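Local coordinates for protein Alpha/beta hydrolase (Paenibacillus sp. VTT E-133280, PDB 6TJ2) that probably hydrolyses methyl salicylate as an extracellular esterase of the alpha/beta-hydrolase family, resembling tobacco salicylic acid binding protein 2 in structure and function, at residues I112-S117 against R136-D141; I123-Q128 against L214-F219; A144-Q149 against S249-V254. All blocks are in the same frame, centred on the assembly; numbering follows the deposited sequence.

Contact 1 of 3, residues I112-S117 against R136-D141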
# COMPACT_ATOMS: atom_id res chain seq x y z
N ILE A 112 15.62 11.78 -19.91
CA ILE A 112 14.93 11.44 -18.64
C ILE A 112 16.00 11.42 -17.56
O ILE A 112 16.92 10.58 -17.64
CB ILE A 112 14.23 10.08 -18.75
CG1 ILE A 112 13.25 10.08 -19.93
CG2 ILE A 112 13.53 9.75 -17.45
CD1 ILE A 112 12.80 8.79 -20.33
N LEU A 113 15.90 12.29 -16.57
CA LEU A 113 16.90 12.34 -15.48
C LEU A 113 16.28 11.55 -14.34
O LEU A 113 15.24 11.99 -13.77
CB LEU A 113 17.17 13.79 -15.09
CG LEU A 113 18.22 13.97 -13.99
CD1 LEU A 113 19.56 13.39 -14.43
CD2 LEU A 113 18.33 15.47 -13.65
N LEU A 114 16.87 10.41 -13.99
CA LEU A 114 16.29 9.46 -13.00
C LEU A 114 17.25 9.29 -11.86
O LEU A 114 18.43 8.96 -12.13
CB LEU A 114 15.96 8.16 -13.73
CG LEU A 114 15.22 7.09 -12.92
CD1 LEU A 114 14.42 6.20 -13.88
CD2 LEU A 114 16.14 6.28 -12.04
N GLY A 115 16.80 9.45 -10.64
CA GLY A 115 17.64 9.28 -9.44
C GLY A 115 17.04 8.26 -8.51
O GLY A 115 15.82 8.16 -8.42
N HIS A 116 17.89 7.47 -7.87
CA HIS A 116 17.55 6.50 -6.81
C HIS A 116 18.07 7.00 -5.49
O HIS A 116 19.19 7.53 -5.46
CB HIS A 116 18.08 5.14 -7.18
CG HIS A 116 17.82 4.05 -6.22
ND1 HIS A 116 18.69 3.73 -5.25
CD2 HIS A 116 16.78 3.19 -6.11
CE1 HIS A 116 18.25 2.67 -4.59
NE2 HIS A 116 17.11 2.32 -5.12
N SER A 117 17.30 6.86 -4.42
CA SER A 117 17.69 7.21 -3.04
C SER A 117 18.28 8.63 -2.96
O SER A 117 17.61 9.60 -3.34
CB SER A 117 18.49 6.09 -2.41
OG SER A 117 19.65 5.75 -3.13
N ARG A 136 11.98 14.94 -18.55
CA ARG A 136 11.17 14.45 -17.41
C ARG A 136 12.15 14.05 -16.31
O ARG A 136 13.25 13.57 -16.63
CB ARG A 136 10.27 13.29 -17.86
CG ARG A 136 9.40 12.68 -16.76
CD ARG A 136 8.35 11.72 -17.29
NE ARG A 136 7.25 12.38 -17.93
CZ ARG A 136 6.10 12.75 -17.30
NH1 ARG A 136 5.78 12.55 -16.00
NH2 ARG A 136 5.20 13.38 -18.05
N ILE A 137 11.74 14.26 -15.08
CA ILE A 137 12.55 13.91 -13.89
C ILE A 137 11.85 12.76 -13.18
O ILE A 137 10.63 12.87 -12.88
CB ILE A 137 12.74 15.11 -12.99
CG1 ILE A 137 13.35 16.31 -13.72
CG2 ILE A 137 13.56 14.70 -11.79
CD1 ILE A 137 13.25 17.60 -12.90
N VAL A 138 12.55 11.66 -12.95
CA VAL A 138 11.96 10.45 -12.35
C VAL A 138 12.65 10.20 -11.03
O VAL A 138 13.88 10.00 -11.00
CB VAL A 138 12.05 9.22 -13.28
CG1 VAL A 138 11.49 7.99 -12.60
CG2 VAL A 138 11.34 9.51 -14.59
N PHE A 139 11.89 10.19 -9.97
CA PHE A 139 12.36 9.81 -8.63
C PHE A 139 12.05 8.35 -8.42
O PHE A 139 10.87 7.99 -8.38
CB PHE A 139 11.67 10.66 -7.57
CG PHE A 139 12.08 12.10 -7.60
CD1 PHE A 139 12.97 12.60 -6.66
CD2 PHE A 139 11.60 12.98 -8.54
CE1 PHE A 139 13.37 13.92 -6.70
CE2 PHE A 139 12.00 14.30 -8.60
CZ PHE A 139 12.93 14.75 -7.69
N PHE A 140 13.02 7.49 -8.30
CA PHE A 140 12.90 6.03 -8.12
C PHE A 140 13.29 5.68 -6.70
O PHE A 140 14.48 5.70 -6.39
CB PHE A 140 13.68 5.29 -9.19
CG PHE A 140 13.92 3.83 -8.94
CD1 PHE A 140 15.08 3.20 -9.40
CD2 PHE A 140 12.99 3.06 -8.26
CE1 PHE A 140 15.31 1.87 -9.09
CE2 PHE A 140 13.24 1.74 -7.93
CZ PHE A 140 14.42 1.14 -8.36
N ASP A 141 12.31 5.50 -5.80
CA ASP A 141 12.61 5.17 -4.39
C ASP A 141 13.68 6.17 -3.92
O ASP A 141 14.72 5.77 -3.38
CB ASP A 141 13.00 3.72 -4.20
CG ASP A 141 11.85 2.77 -4.41
OD1 ASP A 141 10.76 3.21 -4.58
OD2 ASP A 141 12.08 1.54 -4.29
O HOH W 1 14.57 0.58 -5.28
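Val138 fits into the hollow between Ile112 and Leu114 on the neighbouring parallel strand. Its CG2 meets Ile112 CG2 at 3.6 Å, and its CG1 lies 3.7 Å from Leu114 CD1. A valine suits this place because branching at CB spreads two methyls to two neighbours without a long reach. Leu114, with CG anti to the backbone N (chi1 -174°), forms the next bump: CD1 stays on Val138 while CD2 comes within 3.9 Å of Phe140 CB, near the plane of that ring. His116 completes the row, setting its edge toward the face of Phe140, with CD2 3.5 Å above the ring plane and offset toward the rim, the two planes at 60°. A water links His116 NE2 to Asp141 OD2, while Asp141 OD1 accepts the backbone N-H of Leu231.

Behind these side chains the strands are joined by alternating parallel-sheet bonds, such as Val138 N to Leu113 O at 2.8 Å. Gly115 brings no side chain, and CD1 of Ile123 packs against its backbone N. At the end of strand 112-117, Ser117 takes a strained conformation with positive phi (50°), and its N donates to Asp141 O at 3.0 Å from above the carbonyl plane. This is consistent with the nucleophile elbow of alpha/beta hydrolases.

The pair is the middle of the parallel sheet, between strands 46-50 and 226-231. Helix 119-129 packs on the side of Leu113 and Ile137, helix 272-283 on that of Leu114, Val138 and Phe140.

Contact 2 of 3, residues I123-Q128 against L214-F219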
# COMPACT_ATOMS: atom_id res chain seq x y z
N ILE A 123 19.32 14.76 -8.55
CA ILE A 123 18.53 15.17 -9.72
C ILE A 123 17.86 16.52 -9.48
O ILE A 123 17.70 17.32 -10.44
CB ILE A 123 17.56 14.11 -10.26
CG1 ILE A 123 16.36 13.89 -9.34
CG2 ILE A 123 18.35 12.83 -10.53
CD1 ILE A 123 15.52 12.68 -9.71
N GLN A 124 17.46 16.83 -8.22
CA GLN A 124 16.91 18.18 -7.94
C GLN A 124 17.95 19.25 -8.25
O GLN A 124 17.63 20.24 -8.94
CB GLN A 124 16.44 18.26 -6.50
CG GLN A 124 15.19 17.44 -6.17
CD GLN A 124 14.95 17.46 -4.68
OE1 GLN A 124 15.87 17.15 -3.89
NE2 GLN A 124 13.75 17.87 -4.26
N THR A 125 19.13 19.13 -7.69
CA THR A 125 20.13 20.20 -7.81
C THR A 125 20.69 20.26 -9.22
O THR A 125 20.92 21.38 -9.74
CB THR A 125 21.21 20.05 -6.75
OG1 THR A 125 21.82 18.78 -6.87
CG2 THR A 125 20.69 20.28 -5.36
N VAL A 126 20.77 19.14 -9.91
CA VAL A 126 21.19 19.13 -11.32
C VAL A 126 20.16 19.83 -12.20
O VAL A 126 20.52 20.67 -13.06
CB VAL A 126 21.50 17.72 -11.81
CG1 VAL A 126 21.66 17.62 -13.32
CG2 VAL A 126 22.76 17.19 -11.11
N SER A 127 18.88 19.54 -11.99
CA SER A 127 17.81 20.11 -12.82
C SER A 127 17.79 21.62 -12.67
O SER A 127 17.37 22.27 -13.66
CB SER A 127 16.50 19.48 -12.52
OG SER A 127 16.04 19.93 -11.28
N GLN A 128 18.26 22.18 -11.55
CA GLN A 128 18.31 23.67 -11.37
C GLN A 128 19.26 24.33 -12.35
O GLN A 128 19.10 25.55 -12.64
CB GLN A 128 18.75 24.00 -9.93
CG GLN A 128 17.68 23.56 -8.99
CD GLN A 128 17.88 24.00 -7.56
OE1 GLN A 128 19.00 24.02 -7.03
NE2 GLN A 128 16.80 24.14 -6.91
N LEU A 214 19.68 21.97 1.52
CA LEU A 214 19.69 22.29 0.10
C LEU A 214 18.80 23.46 -0.24
O LEU A 214 17.66 23.51 0.20
CB LEU A 214 19.29 21.02 -0.66
CG LEU A 214 20.15 19.80 -0.36
CD1 LEU A 214 19.59 18.60 -1.08
CD2 LEU A 214 21.59 20.02 -0.79
N ASP A 215 19.32 24.35 -1.07
CA ASP A 215 18.53 25.44 -1.67
C ASP A 215 17.86 24.90 -2.93
O ASP A 215 18.54 24.65 -3.95
CB ASP A 215 19.41 26.64 -1.99
CG ASP A 215 18.63 27.83 -2.51
OD1 ASP A 215 17.47 27.66 -3.04
OD2 ASP A 215 19.20 28.97 -2.37
N LEU A 216 16.55 24.70 -2.84
CA LEU A 216 15.76 24.02 -3.90
C LEU A 216 14.59 24.87 -4.39
O LEU A 216 13.71 24.36 -5.04
CB LEU A 216 15.29 22.67 -3.36
CG LEU A 216 16.35 21.69 -2.94
CD1 LEU A 216 15.72 20.50 -2.27
CD2 LEU A 216 17.15 21.26 -4.16
N LYS A 217 14.68 26.19 -4.18
CA LYS A 217 13.64 27.10 -4.69
C LYS A 217 13.50 26.97 -6.21
O LYS A 217 12.35 26.94 -6.72
CB LYS A 217 14.00 28.54 -4.34
CG LYS A 217 14.00 28.80 -2.84
CD LYS A 217 14.15 30.29 -2.56
CE LYS A 217 13.77 30.61 -1.13
NZ LYS A 217 14.70 29.96 -0.18
N LYS A 218 14.64 26.90 -6.93
CA LYS A 218 14.58 26.82 -8.39
C LYS A 218 13.87 25.51 -8.77
O LYS A 218 13.01 25.52 -9.63
CB LYS A 218 15.94 27.03 -9.04
CG LYS A 218 15.89 26.85 -10.54
CD LYS A 218 17.02 27.53 -11.30
CE LYS A 218 16.79 27.58 -12.80
NZ LYS A 218 15.57 28.35 -13.13
N PHE A 219 14.29 24.38 -8.17
CA PHE A 219 13.67 23.08 -8.50
C PHE A 219 12.15 23.13 -8.37
O PHE A 219 11.43 22.65 -9.26
CB PHE A 219 14.22 21.98 -7.61
CG PHE A 219 13.49 20.68 -7.79
CD1 PHE A 219 13.73 19.90 -8.90
CD2 PHE A 219 12.48 20.28 -6.93
CE1 PHE A 219 12.98 18.76 -9.12
CE2 PHE A 219 11.74 19.13 -7.16
CZ PHE A 219 12.01 18.36 -8.24
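Phe219 and Leu216 pack against Gln124 on helix 119-129, the connecting helix of a beta-alpha-beta unit in the alpha/beta-hydrolase fold. The main aromatic contact is CH-pi: Gln124 CG stands over the centre of the Phe219 ring, 3.7 Å from its centroid. CG lies anti to the carbonyl carbon (chi1 -70°), which brings this methylene over the ring face. The amide beyond it is turned 74° from the ring plane, and its NE2 donates to Pro145 O, a bond that would fix its rotation.

Among the apolar contacts, Leu216 spreads its fork over two successive residues of the helix, Gln124 and Thr125. CD2 lies 3.9 Å from both Thr125 CG2 and Gln124 CB, while CD1 makes a van der Waals contact with the amide at Gln124 OE1, 3.7 Å away. A leucine serves both neighbours with its two methyls. Farther along, Gln128 and Lys218 run alongside each other, pointing opposite ways, with Gln128 CG 3.9 Å from Lys218 CB. Long, flexible chains suit this partly exposed border because their methylenes can pack there.

A polar atom also meets the ring at its edge. Ser127 OG hydrogen-bonds Gln124 O at 2.8 Å within its own helix, and the same oxygen lies in the plane of the Phe219 ring, 3.3 Å from CD1.

Contact 3 of 3, residues A144-Q149 against S249-V254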
# COMPACT_ATOMS: atom_id res chain seq x y z
N ALA A 144 13.17 13.45 -1.92
CA ALA A 144 12.86 14.74 -2.55
C ALA A 144 12.77 15.77 -1.45
O ALA A 144 11.65 16.19 -1.11
CB ALA A 144 11.59 14.58 -3.36
N PRO A 145 13.88 16.16 -0.83
CA PRO A 145 13.80 17.17 0.22
C PRO A 145 13.08 18.41 -0.31
O PRO A 145 13.17 18.79 -1.47
CB PRO A 145 15.25 17.50 0.58
CG PRO A 145 15.98 16.25 0.12
CD PRO A 145 15.27 15.72 -1.11
N LEU A 146 12.39 19.08 0.63
CA LEU A 146 11.90 20.45 0.35
C LEU A 146 13.05 21.44 0.49
O LEU A 146 14.08 21.12 1.13
CB LEU A 146 10.78 20.78 1.35
CG LEU A 146 9.56 19.86 1.31
CD1 LEU A 146 8.51 20.26 2.37
CD2 LEU A 146 8.93 19.85 -0.05
N ASP A 147 12.81 22.67 0.03
CA ASP A 147 13.77 23.78 0.20
C ASP A 147 14.18 23.91 1.66
O ASP A 147 13.30 23.87 2.56
CB ASP A 147 13.17 25.05 -0.36
CG ASP A 147 14.16 26.19 -0.21
OD1 ASP A 147 15.33 26.06 -0.59
OD2 ASP A 147 13.74 27.24 0.37
N GLY A 148 15.47 24.07 1.90
CA GLY A 148 16.04 24.24 3.25
C GLY A 148 16.22 22.97 4.05
O GLY A 148 16.61 23.00 5.22
N GLN A 149 15.89 21.80 3.50
CA GLN A 149 16.05 20.51 4.17
C GLN A 149 17.23 19.74 3.59
O GLN A 149 17.68 19.99 2.47
CB GLN A 149 14.81 19.64 3.97
CG GLN A 149 13.51 20.25 4.47
CD GLN A 149 12.33 19.35 4.26
OE1 GLN A 149 12.36 18.37 3.49
NE2 GLN A 149 11.20 19.66 4.93
N SER A 249 7.15 11.14 -2.08
CA SER A 249 6.56 11.42 -3.40
C SER A 249 5.67 12.64 -3.31
O SER A 249 5.64 13.43 -4.25
CB SER A 249 5.85 10.22 -3.97
OG SER A 249 4.74 9.89 -3.15
N SER A 250 4.94 12.83 -2.21
CA SER A 250 4.01 13.99 -2.10
C SER A 250 4.78 15.29 -2.18
O SER A 250 4.14 16.34 -2.52
CB SER A 250 3.21 13.92 -0.84
OG SER A 250 4.01 14.18 0.29
N HIS A 251 6.06 15.36 -1.88
CA HIS A 251 6.83 16.62 -1.97
C HIS A 251 6.87 17.11 -3.40
O HIS A 251 7.09 18.34 -3.60
CB HIS A 251 8.26 16.43 -1.47
CG HIS A 251 8.38 16.10 -0.03
ND1 HIS A 251 9.59 15.88 0.54
CD2 HIS A 251 7.45 16.01 0.96
CE1 HIS A 251 9.40 15.66 1.85
NE2 HIS A 251 8.07 15.71 2.12
N LEU A 252 6.64 16.28 -4.42
CA LEU A 252 6.72 16.67 -5.85
C LEU A 252 5.52 17.50 -6.29
O LEU A 252 5.66 18.16 -7.35
CB LEU A 252 6.85 15.41 -6.70
CG LEU A 252 8.12 14.58 -6.44
CD1 LEU A 252 8.15 13.46 -7.44
CD2 LEU A 252 9.38 15.46 -6.48
N GLY A 253 4.42 17.45 -5.55
CA GLY A 253 3.19 18.11 -6.00
C GLY A 253 2.48 17.18 -6.98
O GLY A 253 2.09 16.07 -6.60
N VAL A 254 2.30 17.62 -8.21
CA VAL A 254 1.66 16.81 -9.27
C VAL A 254 2.77 15.96 -9.90
O VAL A 254 3.80 16.51 -10.29
CB VAL A 254 0.92 17.67 -10.29
CG1 VAL A 254 0.42 16.85 -11.47
CG2 VAL A 254 -0.25 18.41 -9.63
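His251 meets Ala144 through a hydrogen bond from ND1 to the carbonyl oxygen of Ala144, 2.7 Å long with an N-H...O angle of 160°. The acceptor lies almost exactly in the imidazole plane, where the N-H points, although the donor is tilted from the plane of the carbonyl. With ND1 anti to CA (chi2 178°), the ring holds this nitrogen toward Ala144. Leu146 lies over one face of the ring in a CH-pi contact, its side chain crossing that of His251 at about a right angle; its CG is 4.1 Å from the ring centroid, and its CD2 lies 3.8 Å from His251 CB. Histidine suits the place because one flat group offers a donor at its rim and a pi face for the CH of Leu146. Beside it, Ala144 CB touches Leu252 CD2 at 3.9 Å.

An alanine in place of His251 would probably leave Ala144 O without this hydrogen bond and open a gap beneath Leu146.

The next shell holds both loops in shape. Leu146 begins a type II turn that ends at Gln149, with Gly148 at positive phi; there Gln149 OE1 accepts the backbone N of Leu146 at 2.9 Å. Gln154 NE2 donates to the same oxygen. On the other side a type I turn from Ser250 to Gly253 leads out of helix 244-250, closed by Gly253 N to Ser250 O at 3.2 Å.

The contact thus joins the loop after strand 134-139 to the end of helix 244-250. Phe139 of that strand packs on Ala144 and Leu252, Tyr228 of strand 226-231 also meets Leu252, and Tyr220 of helix 217-221 touches Leu146 and His251.

Overall arrangement
From the N terminus, strand 112-117 comes first, and contact 1 closes when the chain returns through helix 119-129 to run alongside it at 136-141. Contact 2 opens on that helix, within the loop of contact 1, and closes only at 214-219, so the two cross. Contact 3 opens at 144-149, after contact 1 has closed, and ends at 249-254, beyond contact 2; it follows contact 1 in series and crosses contact 2. Contacts 2 and 3 are tied by probable hydrogen bonds, Gly148 N to Leu214 O and Leu216 N to Asp147. Together the three tie the central sheet to helix 119-129, the loop at 144-149, the start of helix 217-221 and the turn after helix 244-250.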